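Long-range contacts in adhesion and penetration protein autotransporter (Haemophilus influenzae, PDB 3SYJ), which promotes bacterial adherence to and invasion of host cells and self-associates between bacteria, its secreted passenger domain also being a probable serine protease: residues A[62-67]-A[257-262]; A[122-127]-A[380-385]; A[266-271]-A[336-341]; A[304-309]-A[354-359]; A[340-345]-A[363-368]. One frame throughout, in Å; residues are numbered along the deposited sequence.

Contact 1 (A[62-67]-A[257-262]); sequences LVENQY and SYFDEI
F259 drives the edge of its ring at the face of Y67, a T-shaped (edge-to-face) pair with centroids 5.2 Å apart and planes at 86°. The benzyl group reaches out from helix 256-266 because CG stands anti to the backbone N (chi1 172°). Its CE1 comes within 3.5 Å of Y67 CB, which lies near the plane of the F259 ring, as does Y67 CG. An aromatic side chain suits this place since its rim of C-H groups can meet a ring face and aliphatic carbons at once. On the same rim, F259 CZ rests 3.5 Å from E64 CG, so only the methylene part of E64 joins the apolar patch. The carboxylate bends off at chi2 and takes the N65 backbone N-H on OE2 from well above its own plane. V63 CG2 adds a looser touch on F259 CE1. The platform is a tight beta hairpin, strands 61-64 and 67-69 joined by a type I turn from E64 to Y67, and the helix packs against it within the S6-family peptidase region. One helical turn after F259, I262 reaches the same side of the tyrosine ring, its CG2 3.7 Å from Y67 CE1. Y67 suits its place by being apolar along its ring and polar at its tip, where OH hydrogen-bonds D266 near the end of the same helix.

Contact 2 (A[122-127]-A[380-385]); sequences HKFVTE and QGAGIH
Two hydrogen bonds join K123 and F124 to the backbone of the glycine-rich turn 381-383. K123 NZ reaches G381 O at 2.8 Å, the chain bent at chi2 (-74°) and extended beyond; the backbone N of F124 gives an N-H to A382 O, also 2.8 Å, from above the carbonyl plane. Weaker CA-H...O contacts reinforce them, A382 CA to H122 O and K123 CA to A382 O, and make the A382 carbonyl a shared acceptor.

The apolar part belongs to F124. One face of its ring lies over the peptide between A382 and G383, with G383 N above the ring centre, while A382 CB sits 3.6 Å from F124 CE1. Glycine suits position 383 twice over: its backbone angles call for it, and a side chain there would strike F124 CD2. The small methyl of A382 fits beside the ring.

Around this, K123 NZ also forms a salt bridge with D402 and a hydrogen bond to R403 O. The buried ammonium is thus met by a carboxylate and two carbonyl oxygens, which should favour its charged form and makes this seam between the protease-region loop and the beta-helix polar at one end, aromatic at the other.

Contact 3 (A[266-271]-A[336-341]); sequences DLHTSL and NGETLY
E338 and T269 meet through their first torsions: E338 CG sits between the backbone N and the carbonyl carbon (chi1 60°), and T269 OG1 stands anti to its carbonyl carbon (chi1 -64°). The threonine hydroxyl then donates to E338 OE1 at 2.8 Å, on the syn side of the carboxylate. The same oxygen lies over one face of the H268 ring, 3.1 Å from CE1, and accepts from a water that also links H268 N and T339 O. OE2 takes T305 N and a second water, using both oxygens, as suits a carboxylate. L267 supplies the apolar share: its CD2 packs 3.6 Å from T339 CG2, and CD1 reaches Y341 CB. T339 N to D266 O leads into the parallel pairing, where Y341 N bonds T269 O and L271 N bonds Y341 O at 2.7 Å. Strand 269-272 follows directly on helix 256-266 and forms the edge of the parallel sheet, with 340-343 beside it and 363-366 next, so this contact starts one face of the beta-helix.

Contact 4 (A[304-309]-A[354-359]); sequences ITLANM and SDINQG
Residues 306-309 pass residues 356-359 at a steep angle, 79° between their directions, and one backbone bond joins them, A307 N to N357 O at 2.9 Å. That bond also brings L306 CB to 3.3 Å from the same N357 oxygen. The apolar role falls to L306 CD2, which meets both I356 CG2, 4.1 Å away, and the aliphatic CG of Q358. The leucine and isoleucine chains cross at about a right angle. The N357 side chain reaches forward in an Asx turn, OD1 accepting from G359 N at 3.0 Å, so asparagine shapes the corner of this beta-helix coil after strand 356-357. The positive phi of G359 favours glycine, and the small methyl of A307 lies against its backbone, CB 3.7 Å from G359 N and 3.6 Å from N357 OD1. M309, bent at chi2 and chi3, brings CE to 3.3 Å from N357 ND2, on the same side of the amide as A307 CB. Q358 binds through both amide atoms: OE1 to W379 NE1, NE2 to E338 O.

Contact 5 (A[340-345]-A[363-368]); sequences LYFMDQ and LYFEGN
F342 lies alongside F365, both rings pointing the same way with planes 14° apart, yet slid so far (centroids 5.5 Å) that they barely overlap. CB of F342 touches F365 CD1 at 3.9 Å, and its CE2 meets L363 CD2 at the ring edge. L340 pairs with L363 on this same face, which packs on I292 and W394. Like residues thus lie in register, leucine beside leucine and phenylalanine beside phenylalanine, as parallel in-register strands of a right-handed beta-helix do in its interior. Strands 340-343 and 363-366 run 14° apart, held by four backbone bonds, among them F342 N to Y364 O (3.0 Å) and E366 N to F342 O (2.8 Å). The opposite face is more polar. There Y341, its CG anti to the backbone N (chi1 180°), lays its ring edge against Y364 CB, CD1 being 3.4 Å away, and M343 CG packs 3.5 Å from E366 CG. Further along, G367 has backbone angles that call for glycine, and a CB would strike D344 O; a water bridges that oxygen to N368 N.

In the fold
From the N terminus, the chain first lays down 62-67 and 122-127, which touch each other through N65 and V125. Contact 1 closes the first long loop when helix 256-266 returns to the hairpin; contact 2, opened before that closure, crosses it and ends only at 380-385. Contacts 3, 4 and 5 all fall within the span of contact 2. Contact 3 follows contact 1 directly, from helix into strand 269-272. Contact 4 crosses both contact 3 and contact 5, while contact 5 starts on the strand where contact 3 ends. Contact 1 ties the hairpin to the helix within the protease region, contact 2 ties that region to the beta-helix, 3 and 5 join successive strands of one sheet, and 4 joins the neighbouring corner.

Contact 1 (A[62-67]-A[257-262])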
# COMPACT_ATOMS: atom_id res chain seq x y z
N LEU A 62 49.72 -38.95 -8.48
CA LEU A 62 49.38 -39.50 -7.18
C LEU A 62 48.42 -40.69 -7.31
O LEU A 62 47.26 -40.53 -7.69
CB LEU A 62 48.76 -38.41 -6.30
CG LEU A 62 48.57 -38.68 -4.80
CD1 LEU A 62 49.90 -38.82 -4.06
CD2 LEU A 62 47.74 -37.57 -4.19
N VAL A 63 48.91 -41.90 -7.01
CA VAL A 63 48.12 -43.11 -7.19
C VAL A 63 47.64 -43.72 -5.86
O VAL A 63 46.80 -44.61 -5.85
CB VAL A 63 48.90 -44.18 -8.01
CG1 VAL A 63 49.29 -43.65 -9.39
CG2 VAL A 63 50.14 -44.62 -7.25
N GLU A 64 48.19 -43.24 -4.75
CA GLU A 64 47.68 -43.59 -3.43
C GLU A 64 47.99 -42.43 -2.51
O GLU A 64 48.61 -41.45 -2.94
CB GLU A 64 48.33 -44.87 -2.91
CG GLU A 64 47.32 -45.96 -2.50
CD GLU A 64 46.35 -45.51 -1.41
OE1 GLU A 64 45.13 -45.75 -1.57
OE2 GLU A 64 46.80 -44.93 -0.40
N ASN A 65 47.58 -42.52 -1.25
CA ASN A 65 47.79 -41.42 -0.30
C ASN A 65 49.25 -41.03 -0.13
O ASN A 65 49.57 -39.85 0.03
CB ASN A 65 47.13 -41.75 1.05
CG ASN A 65 45.62 -41.87 0.95
OD1 ASN A 65 45.03 -42.77 1.55
ND2 ASN A 65 45.00 -40.98 0.18
N GLN A 66 50.15 -42.01 -0.17
CA GLN A 66 51.58 -41.71 -0.07
C GLN A 66 52.41 -42.36 -1.17
O GLN A 66 53.58 -42.67 -0.97
CB GLN A 66 52.14 -42.08 1.32
CG GLN A 66 52.00 -43.56 1.72
CD GLN A 66 52.71 -43.92 3.04
OE1 GLN A 66 53.59 -43.19 3.50
NE2 GLN A 66 52.32 -45.04 3.64
N TYR A 67 51.81 -42.58 -2.34
CA TYR A 67 52.54 -43.17 -3.46
C TYR A 67 52.34 -42.43 -4.79
O TYR A 67 51.25 -41.97 -5.10
CB TYR A 67 52.18 -44.65 -3.64
CG TYR A 67 52.56 -45.52 -2.48
CD1 TYR A 67 53.78 -46.18 -2.45
CD2 TYR A 67 51.70 -45.69 -1.40
CE1 TYR A 67 54.13 -46.98 -1.38
CE2 TYR A 67 52.03 -46.49 -0.33
CZ TYR A 67 53.25 -47.13 -0.33
OH TYR A 67 53.60 -47.93 0.74
N SER A 257 49.23 -54.54 -10.19
CA SER A 257 49.65 -55.69 -9.39
C SER A 257 50.98 -55.44 -8.72
O SER A 257 51.23 -55.90 -7.61
CB SER A 257 49.75 -56.95 -10.25
OG SER A 257 48.51 -57.64 -10.28
N TYR A 258 51.86 -54.73 -9.42
CA TYR A 258 53.15 -54.39 -8.86
C TYR A 258 52.95 -53.41 -7.73
O TYR A 258 53.56 -53.54 -6.67
CB TYR A 258 54.04 -53.78 -9.93
CG TYR A 258 55.33 -53.17 -9.43
CD1 TYR A 258 56.33 -53.97 -8.90
CD2 TYR A 258 55.55 -51.81 -9.52
CE1 TYR A 258 57.53 -53.42 -8.46
CE2 TYR A 258 56.74 -51.25 -9.09
CZ TYR A 258 57.72 -52.06 -8.56
OH TYR A 258 58.90 -51.50 -8.13
N PHE A 259 52.08 -52.44 -7.94
CA PHE A 259 51.83 -51.47 -6.89
C PHE A 259 51.29 -52.15 -5.63
O PHE A 259 51.67 -51.79 -4.52
CB PHE A 259 50.87 -50.38 -7.32
CG PHE A 259 50.46 -49.49 -6.20
CD1 PHE A 259 51.33 -48.53 -5.71
CD2 PHE A 259 49.22 -49.65 -5.59
CE1 PHE A 259 50.97 -47.72 -4.65
CE2 PHE A 259 48.86 -48.84 -4.53
CZ PHE A 259 49.74 -47.87 -4.06
N ASP A 260 50.39 -53.11 -5.82
CA ASP A 260 49.82 -53.85 -4.70
C ASP A 260 50.90 -54.55 -3.89
O ASP A 260 50.83 -54.61 -2.67
CB ASP A 260 48.77 -54.86 -5.18
CG ASP A 260 47.46 -54.20 -5.59
OD1 ASP A 260 47.32 -52.98 -5.35
OD2 ASP A 260 46.58 -54.89 -6.16
N GLU A 261 51.91 -55.08 -4.57
CA GLU A 261 53.02 -55.72 -3.87
C GLU A 261 53.80 -54.72 -3.02
O GLU A 261 54.24 -55.05 -1.92
CB GLU A 261 53.95 -56.44 -4.84
CG GLU A 261 53.32 -57.65 -5.49
CD GLU A 261 54.21 -58.26 -6.55
OE1 GLU A 261 55.40 -57.88 -6.60
OE2 GLU A 261 53.72 -59.10 -7.34
N ILE A 262 53.99 -53.51 -3.54
CA ILE A 262 54.70 -52.47 -2.80
C ILE A 262 53.88 -52.07 -1.59
O ILE A 262 54.40 -51.93 -0.49
CB ILE A 262 54.93 -51.21 -3.67
CG1 ILE A 262 55.73 -51.54 -4.93
CG2 ILE A 262 55.59 -50.10 -2.85
CD1 ILE A 262 56.97 -52.35 -4.67

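Contact 2 (A[122-127]-A[380-385])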
# COMPACT_ATOMS: atom_id res chain seq x y z
N HIS A 122 56.97 -39.34 2.23
CA HIS A 122 57.13 -39.38 3.68
C HIS A 122 55.86 -38.97 4.44
O HIS A 122 55.74 -39.25 5.63
CB HIS A 122 58.37 -38.59 4.14
CG HIS A 122 58.15 -37.11 4.28
ND1 HIS A 122 57.69 -36.32 3.25
CD2 HIS A 122 58.37 -36.27 5.32
CE1 HIS A 122 57.61 -35.07 3.66
NE2 HIS A 122 58.02 -35.01 4.91
N LYS A 123 54.92 -38.33 3.74
CA LYS A 123 53.65 -37.93 4.35
C LYS A 123 52.46 -38.28 3.48
O LYS A 123 52.58 -38.35 2.25
CB LYS A 123 53.64 -36.42 4.59
CG LYS A 123 54.60 -35.94 5.66
CD LYS A 123 54.11 -36.27 7.06
CE LYS A 123 55.05 -35.68 8.10
NZ LYS A 123 54.55 -35.88 9.49
N PHE A 124 51.30 -38.51 4.10
CA PHE A 124 50.04 -38.63 3.35
C PHE A 124 49.78 -37.31 2.64
O PHE A 124 49.91 -36.25 3.25
CB PHE A 124 48.85 -38.92 4.26
CG PHE A 124 48.84 -40.31 4.86
CD1 PHE A 124 49.76 -41.26 4.46
CD2 PHE A 124 47.88 -40.65 5.80
CE1 PHE A 124 49.73 -42.53 5.01
CE2 PHE A 124 47.85 -41.93 6.35
CZ PHE A 124 48.78 -42.87 5.96
N VAL A 125 49.41 -37.37 1.36
CA VAL A 125 49.11 -36.15 0.61
C VAL A 125 47.68 -35.69 0.88
O VAL A 125 46.74 -36.46 0.74
CB VAL A 125 49.32 -36.34 -0.91
CG1 VAL A 125 48.83 -35.10 -1.68
CG2 VAL A 125 50.78 -36.65 -1.22
N THR A 126 47.53 -34.43 1.27
CA THR A 126 46.22 -33.91 1.68
C THR A 126 45.54 -33.06 0.60
O THR A 126 44.32 -32.88 0.62
CB THR A 126 46.36 -33.04 2.93
OG1 THR A 126 47.33 -32.01 2.69
CG2 THR A 126 46.79 -33.89 4.15
N GLU A 127 46.32 -32.51 -0.33
CA GLU A 127 45.81 -31.50 -1.26
C GLU A 127 44.92 -32.06 -2.36
O GLU A 127 44.14 -31.33 -2.97
CB GLU A 127 46.98 -30.72 -1.90
CG GLU A 127 47.69 -29.74 -0.97
CD GLU A 127 48.67 -30.41 -0.01
OE1 GLU A 127 48.90 -31.63 -0.17
OE2 GLU A 127 49.20 -29.72 0.89
N GLN A 380 54.46 -39.11 15.59
CA GLN A 380 54.99 -38.53 14.36
C GLN A 380 55.03 -39.61 13.28
O GLN A 380 55.61 -40.68 13.50
CB GLN A 380 56.40 -38.01 14.61
CG GLN A 380 56.97 -37.17 13.48
CD GLN A 380 58.36 -36.66 13.78
OE1 GLN A 380 59.05 -37.18 14.66
NE2 GLN A 380 58.79 -35.65 13.03
N GLY A 381 54.41 -39.34 12.14
CA GLY A 381 54.35 -40.32 11.07
C GLY A 381 53.76 -39.76 9.79
O GLY A 381 53.59 -38.54 9.66
N ALA A 382 53.43 -40.64 8.86
CA ALA A 382 52.98 -40.20 7.54
C ALA A 382 51.71 -39.36 7.64
O ALA A 382 51.55 -38.36 6.92
CB ALA A 382 52.76 -41.38 6.63
N GLY A 383 50.81 -39.75 8.54
CA GLY A 383 49.53 -39.08 8.67
C GLY A 383 48.48 -39.99 9.28
O GLY A 383 48.76 -41.14 9.63
N ILE A 384 47.26 -39.48 9.43
CA ILE A 384 46.19 -40.29 10.01
C ILE A 384 44.99 -40.36 9.09
O ILE A 384 44.49 -39.34 8.61
CB ILE A 384 45.72 -39.72 11.37
CG1 ILE A 384 46.91 -39.58 12.32
CG2 ILE A 384 44.62 -40.60 11.98
CD1 ILE A 384 46.56 -38.88 13.61
N HIS A 385 44.53 -41.58 8.83
CA HIS A 385 43.34 -41.78 8.01
C HIS A 385 42.21 -42.33 8.86
O HIS A 385 42.30 -43.43 9.41
CB HIS A 385 43.66 -42.73 6.84
CG HIS A 385 42.50 -42.95 5.91
ND1 HIS A 385 41.40 -43.70 6.25
CD2 HIS A 385 42.29 -42.52 4.64
CE1 HIS A 385 40.55 -43.72 5.24
NE2 HIS A 385 41.07 -43.02 4.25

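Contact 3 (A[266-271]-A[336-341])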
# COMPACT_ATOMS: atom_id res chain seq x y z
N ASP A 266 54.41 -52.41 2.88
CA ASP A 266 54.49 -51.30 3.84
C ASP A 266 53.32 -51.29 4.82
O ASP A 266 53.39 -50.64 5.86
CB ASP A 266 54.56 -49.97 3.09
CG ASP A 266 55.80 -49.84 2.23
OD1 ASP A 266 56.90 -50.18 2.72
OD2 ASP A 266 55.67 -49.38 1.06
N LEU A 267 52.24 -51.98 4.49
CA LEU A 267 51.07 -52.03 5.35
C LEU A 267 50.58 -53.46 5.46
O LEU A 267 49.79 -53.93 4.63
CB LEU A 267 49.95 -51.13 4.79
CG LEU A 267 48.58 -51.11 5.48
CD1 LEU A 267 48.71 -51.29 6.99
CD2 LEU A 267 47.79 -49.84 5.15
N HIS A 268 51.05 -54.15 6.49
CA HIS A 268 50.79 -55.58 6.66
C HIS A 268 50.34 -55.94 8.09
O HIS A 268 50.00 -57.08 8.37
CB HIS A 268 52.04 -56.39 6.29
CG HIS A 268 53.25 -56.03 7.10
ND1 HIS A 268 53.97 -54.87 6.88
CD2 HIS A 268 53.85 -56.66 8.13
CE1 HIS A 268 54.98 -54.82 7.74
NE2 HIS A 268 54.93 -55.89 8.51
N THR A 269 50.34 -54.96 8.98
CA THR A 269 49.95 -55.20 10.36
C THR A 269 48.55 -54.66 10.63
O THR A 269 48.35 -53.44 10.67
CB THR A 269 50.96 -54.59 11.36
OG1 THR A 269 52.24 -55.23 11.22
CG2 THR A 269 50.49 -54.76 12.79
N SER A 270 47.58 -55.56 10.81
CA SER A 270 46.21 -55.18 11.16
C SER A 270 45.91 -55.55 12.61
O SER A 270 46.00 -56.71 13.00
CB SER A 270 45.19 -55.87 10.26
OG SER A 270 45.09 -55.23 9.01
N LEU A 271 45.55 -54.55 13.40
CA LEU A 271 45.20 -54.80 14.78
C LEU A 271 43.69 -54.85 14.90
O LEU A 271 42.98 -53.96 14.43
CB LEU A 271 45.81 -53.72 15.67
CG LEU A 271 47.32 -53.81 15.41
CD1 LEU A 271 47.92 -52.48 15.00
CD2 LEU A 271 48.05 -54.43 16.59
N ASN A 336 61.81 -47.13 6.85
CA ASN A 336 61.81 -48.28 7.75
C ASN A 336 60.47 -48.46 8.46
O ASN A 336 60.07 -49.58 8.78
CB ASN A 336 62.95 -48.19 8.78
CG ASN A 336 63.24 -49.53 9.43
OD1 ASN A 336 63.00 -49.71 10.63
ND2 ASN A 336 63.72 -50.49 8.65
N GLY A 337 59.78 -47.35 8.70
CA GLY A 337 58.49 -47.37 9.37
C GLY A 337 57.40 -48.03 8.55
O GLY A 337 57.25 -47.76 7.36
N GLU A 338 56.63 -48.91 9.19
CA GLU A 338 55.48 -49.52 8.54
C GLU A 338 54.18 -48.79 8.91
O GLU A 338 54.09 -48.14 9.94
CB GLU A 338 55.38 -51.00 8.90
CG GLU A 338 55.22 -51.28 10.39
CD GLU A 338 55.01 -52.76 10.69
OE1 GLU A 338 53.98 -53.31 10.27
OE2 GLU A 338 55.88 -53.37 11.36
N THR A 339 53.19 -48.90 8.04
CA THR A 339 51.88 -48.31 8.30
C THR A 339 51.02 -49.29 9.10
O THR A 339 51.09 -50.50 8.89
CB THR A 339 51.21 -47.90 6.99
OG1 THR A 339 51.90 -46.76 6.45
CG2 THR A 339 49.74 -47.54 7.20
N LEU A 340 50.24 -48.78 10.04
CA LEU A 340 49.45 -49.65 10.91
C LEU A 340 47.98 -49.45 10.66
O LEU A 340 47.54 -48.35 10.34
CB LEU A 340 49.76 -49.36 12.38
CG LEU A 340 51.21 -49.52 12.81
CD1 LEU A 340 51.39 -48.88 14.18
CD2 LEU A 340 51.64 -50.99 12.83
N TYR A 341 47.21 -50.53 10.81
CA TYR A 341 45.77 -50.48 10.57
C TYR A 341 45.04 -51.00 11.80
O TYR A 341 45.20 -52.15 12.19
CB TYR A 341 45.39 -51.29 9.33
CG TYR A 341 43.90 -51.30 9.03
CD1 TYR A 341 43.29 -50.22 8.40
CD2 TYR A 341 43.11 -52.40 9.35
CE1 TYR A 341 41.93 -50.22 8.13
CE2 TYR A 341 41.75 -52.41 9.08
CZ TYR A 341 41.16 -51.32 8.47
OH TYR A 341 39.81 -51.34 8.20
O HOH W 1 52.16 -52.88 8.50
O HOH W 2 56.40 -55.79 11.35

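Contact 4 (A[304-309]-A[354-359])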
# COMPACT_ATOMS: atom_id res chain seq x y z
N ILE A 304 56.70 -54.35 15.60
CA ILE A 304 56.52 -53.43 14.47
C ILE A 304 57.81 -52.67 14.16
O ILE A 304 58.71 -52.59 15.00
CB ILE A 304 55.39 -52.42 14.74
CG1 ILE A 304 55.76 -51.51 15.91
CG2 ILE A 304 54.09 -53.15 15.03
CD1 ILE A 304 54.72 -50.45 16.23
N THR A 305 57.91 -52.13 12.95
CA THR A 305 59.10 -51.36 12.55
C THR A 305 58.79 -49.88 12.45
O THR A 305 57.72 -49.50 11.98
CB THR A 305 59.69 -51.86 11.22
OG1 THR A 305 58.73 -51.69 10.17
CG2 THR A 305 60.08 -53.32 11.33
N LEU A 306 59.73 -49.05 12.90
CA LEU A 306 59.54 -47.61 12.94
C LEU A 306 60.70 -46.88 12.27
O LEU A 306 61.57 -47.51 11.67
CB LEU A 306 59.41 -47.13 14.39
CG LEU A 306 58.38 -47.81 15.29
CD1 LEU A 306 58.69 -47.52 16.75
CD2 LEU A 306 56.98 -47.37 14.95
N ALA A 307 60.71 -45.56 12.39
CA ALA A 307 61.83 -44.79 11.90
C ALA A 307 63.08 -45.31 12.59
O ALA A 307 63.14 -45.38 13.81
CB ALA A 307 61.65 -43.32 12.21
N ASN A 308 64.08 -45.67 11.79
CA ASN A 308 65.35 -46.15 12.32
C ASN A 308 66.45 -45.09 12.28
O ASN A 308 67.00 -44.79 11.22
CB ASN A 308 65.77 -47.43 11.59
CG ASN A 308 67.00 -48.05 12.19
OD1 ASN A 308 67.70 -47.42 12.98
ND2 ASN A 308 67.28 -49.29 11.81
N MET A 309 66.78 -44.52 13.43
CA MET A 309 67.72 -43.40 13.51
C MET A 309 69.16 -43.81 13.28
O MET A 309 70.02 -42.95 13.07
CB MET A 309 67.61 -42.71 14.87
CG MET A 309 66.22 -42.19 15.16
SD MET A 309 65.76 -40.91 13.98
CE MET A 309 64.02 -41.29 13.80
N SER A 354 55.41 -44.89 24.96
CA SER A 354 56.60 -44.10 24.67
C SER A 354 56.35 -43.20 23.48
O SER A 354 55.38 -43.40 22.75
CB SER A 354 57.80 -45.01 24.37
OG SER A 354 57.70 -45.55 23.06
N ASP A 355 57.21 -42.21 23.27
CA ASP A 355 57.17 -41.45 22.04
C ASP A 355 57.24 -42.41 20.86
O ASP A 355 57.88 -43.46 20.94
CB ASP A 355 58.34 -40.48 21.96
CG ASP A 355 58.21 -39.34 22.92
OD1 ASP A 355 57.11 -39.18 23.50
OD2 ASP A 355 59.20 -38.60 23.10
N ILE A 356 56.57 -42.04 19.78
CA ILE A 356 56.59 -42.85 18.57
C ILE A 356 56.92 -42.01 17.34
O ILE A 356 56.26 -41.01 17.04
CB ILE A 356 55.25 -43.55 18.34
CG1 ILE A 356 55.00 -44.58 19.45
CG2 ILE A 356 55.22 -44.22 16.96
CD1 ILE A 356 55.91 -45.79 19.36
N ASN A 357 57.95 -42.42 16.62
CA ASN A 357 58.29 -41.92 15.31
C ASN A 357 58.22 -43.04 14.30
O ASN A 357 59.10 -43.85 14.17
CB ASN A 357 59.67 -41.27 15.31
CG ASN A 357 60.00 -40.58 14.02
OD1 ASN A 357 59.31 -40.66 13.04
ND2 ASN A 357 61.07 -39.88 14.03
N GLN A 358 57.10 -43.05 13.61
CA GLN A 358 56.77 -44.02 12.61
C GLN A 358 57.51 -43.82 11.27
O GLN A 358 57.45 -44.64 10.41
CB GLN A 358 55.27 -44.00 12.45
CG GLN A 358 54.60 -45.33 12.55
CD GLN A 358 53.10 -45.27 12.50
OE1 GLN A 358 52.49 -44.35 12.96
NE2 GLN A 358 52.52 -46.26 11.95
N GLY A 359 58.20 -42.72 11.13
CA GLY A 359 58.82 -42.38 9.89
C GLY A 359 57.83 -42.20 8.78
O GLY A 359 57.01 -41.33 8.85

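Contact 5 (A[340-345]-A[363-368])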
# COMPACT_ATOMS: atom_id res chain seq x y z
N LEU A 340 50.24 -48.78 10.04
CA LEU A 340 49.45 -49.65 10.91
C LEU A 340 47.98 -49.45 10.66
O LEU A 340 47.54 -48.35 10.34
CB LEU A 340 49.76 -49.36 12.38
CG LEU A 340 51.21 -49.52 12.81
CD1 LEU A 340 51.39 -48.88 14.18
CD2 LEU A 340 51.64 -50.99 12.83
N TYR A 341 47.21 -50.53 10.81
CA TYR A 341 45.77 -50.48 10.57
C TYR A 341 45.04 -51.00 11.80
O TYR A 341 45.20 -52.15 12.19
CB TYR A 341 45.39 -51.29 9.33
CG TYR A 341 43.90 -51.30 9.03
CD1 TYR A 341 43.29 -50.22 8.40
CD2 TYR A 341 43.11 -52.40 9.35
CE1 TYR A 341 41.93 -50.22 8.13
CE2 TYR A 341 41.75 -52.41 9.08
CZ TYR A 341 41.16 -51.32 8.47
OH TYR A 341 39.81 -51.34 8.20
N PHE A 342 44.23 -50.13 12.41
CA PHE A 342 43.49 -50.47 13.61
C PHE A 342 42.00 -50.46 13.29
O PHE A 342 41.46 -49.47 12.80
CB PHE A 342 43.72 -49.42 14.70
CG PHE A 342 45.11 -49.43 15.28
CD1 PHE A 342 45.41 -50.19 16.40
CD2 PHE A 342 46.10 -48.62 14.74
CE1 PHE A 342 46.68 -50.17 16.95
CE2 PHE A 342 47.39 -48.60 15.29
CZ PHE A 342 47.67 -49.37 16.40
N MET A 343 41.35 -51.57 13.60
CA MET A 343 39.91 -51.67 13.44
C MET A 343 39.24 -52.08 14.76
O MET A 343 39.79 -52.89 15.50
CB MET A 343 39.57 -52.68 12.35
CG MET A 343 38.10 -52.75 12.00
SD MET A 343 37.69 -54.27 11.12
CE MET A 343 39.25 -54.63 10.31
N ASP A 344 38.10 -51.50 15.08
CA ASP A 344 37.27 -51.87 16.20
C ASP A 344 35.81 -51.53 15.94
O ASP A 344 35.51 -50.49 15.44
CB ASP A 344 37.76 -51.22 17.48
CG ASP A 344 37.24 -51.89 18.74
OD1 ASP A 344 37.96 -52.59 19.37
OD2 ASP A 344 36.15 -51.65 19.16
N GLN A 345 34.93 -52.45 16.29
CA GLN A 345 33.50 -52.31 16.12
C GLN A 345 32.79 -51.62 17.27
O GLN A 345 31.68 -51.29 17.18
CB GLN A 345 32.89 -53.66 15.79
CG GLN A 345 33.27 -54.16 14.41
CD GLN A 345 32.89 -55.60 14.12
OE1 GLN A 345 32.32 -55.89 13.09
NE2 GLN A 345 33.20 -56.49 15.02
N LEU A 363 48.91 -44.05 9.99
CA LEU A 363 47.86 -44.70 10.78
C LEU A 363 46.50 -44.69 10.09
O LEU A 363 46.00 -43.65 9.67
CB LEU A 363 47.73 -44.02 12.14
CG LEU A 363 48.91 -44.00 13.11
CD1 LEU A 363 48.66 -42.92 14.15
CD2 LEU A 363 49.08 -45.36 13.76
N TYR A 364 45.88 -45.86 9.99
CA TYR A 364 44.51 -45.98 9.53
C TYR A 364 43.62 -46.40 10.68
O TYR A 364 43.95 -47.34 11.41
CB TYR A 364 44.40 -47.01 8.39
CG TYR A 364 44.93 -46.52 7.07
CD1 TYR A 364 46.30 -46.38 6.86
CD2 TYR A 364 44.08 -46.21 6.02
CE1 TYR A 364 46.80 -45.93 5.64
CE2 TYR A 364 44.57 -45.76 4.81
CZ TYR A 364 45.93 -45.62 4.62
OH TYR A 364 46.41 -45.18 3.41
N PHE A 365 42.50 -45.71 10.86
CA PHE A 365 41.54 -46.10 11.89
C PHE A 365 40.18 -46.43 11.27
O PHE A 365 39.61 -45.61 10.54
CB PHE A 365 41.40 -45.01 12.96
CG PHE A 365 42.64 -44.83 13.81
CD1 PHE A 365 42.86 -45.64 14.92
CD2 PHE A 365 43.57 -43.85 13.51
CE1 PHE A 365 43.99 -45.48 15.71
CE2 PHE A 365 44.71 -43.68 14.30
CZ PHE A 365 44.92 -44.50 15.40
N GLU A 366 39.70 -47.63 11.54
CA GLU A 366 38.35 -48.03 11.13
C GLU A 366 37.52 -48.31 12.39
O GLU A 366 37.74 -49.30 13.07
CB GLU A 366 38.41 -49.26 10.23
CG GLU A 366 37.10 -49.99 10.06
CD GLU A 366 36.32 -49.53 8.84
OE1 GLU A 366 36.76 -49.86 7.71
OE2 GLU A 366 35.27 -48.88 9.02
N GLY A 367 36.57 -47.43 12.70
CA GLY A 367 35.83 -47.52 13.94
C GLY A 367 36.34 -46.50 14.94
O GLY A 367 37.36 -45.85 14.71
N ASN A 368 35.63 -46.34 16.05
CA ASN A 368 35.99 -45.33 17.04
C ASN A 368 37.17 -45.75 17.89
O ASN A 368 37.28 -46.91 18.28
CB ASN A 368 34.80 -45.01 17.93
CG ASN A 368 33.58 -44.60 17.14
OD1 ASN A 368 33.69 -43.85 16.17
ND2 ASN A 368 32.42 -45.11 17.53
O HOH W 3 33.70 -48.55 16.25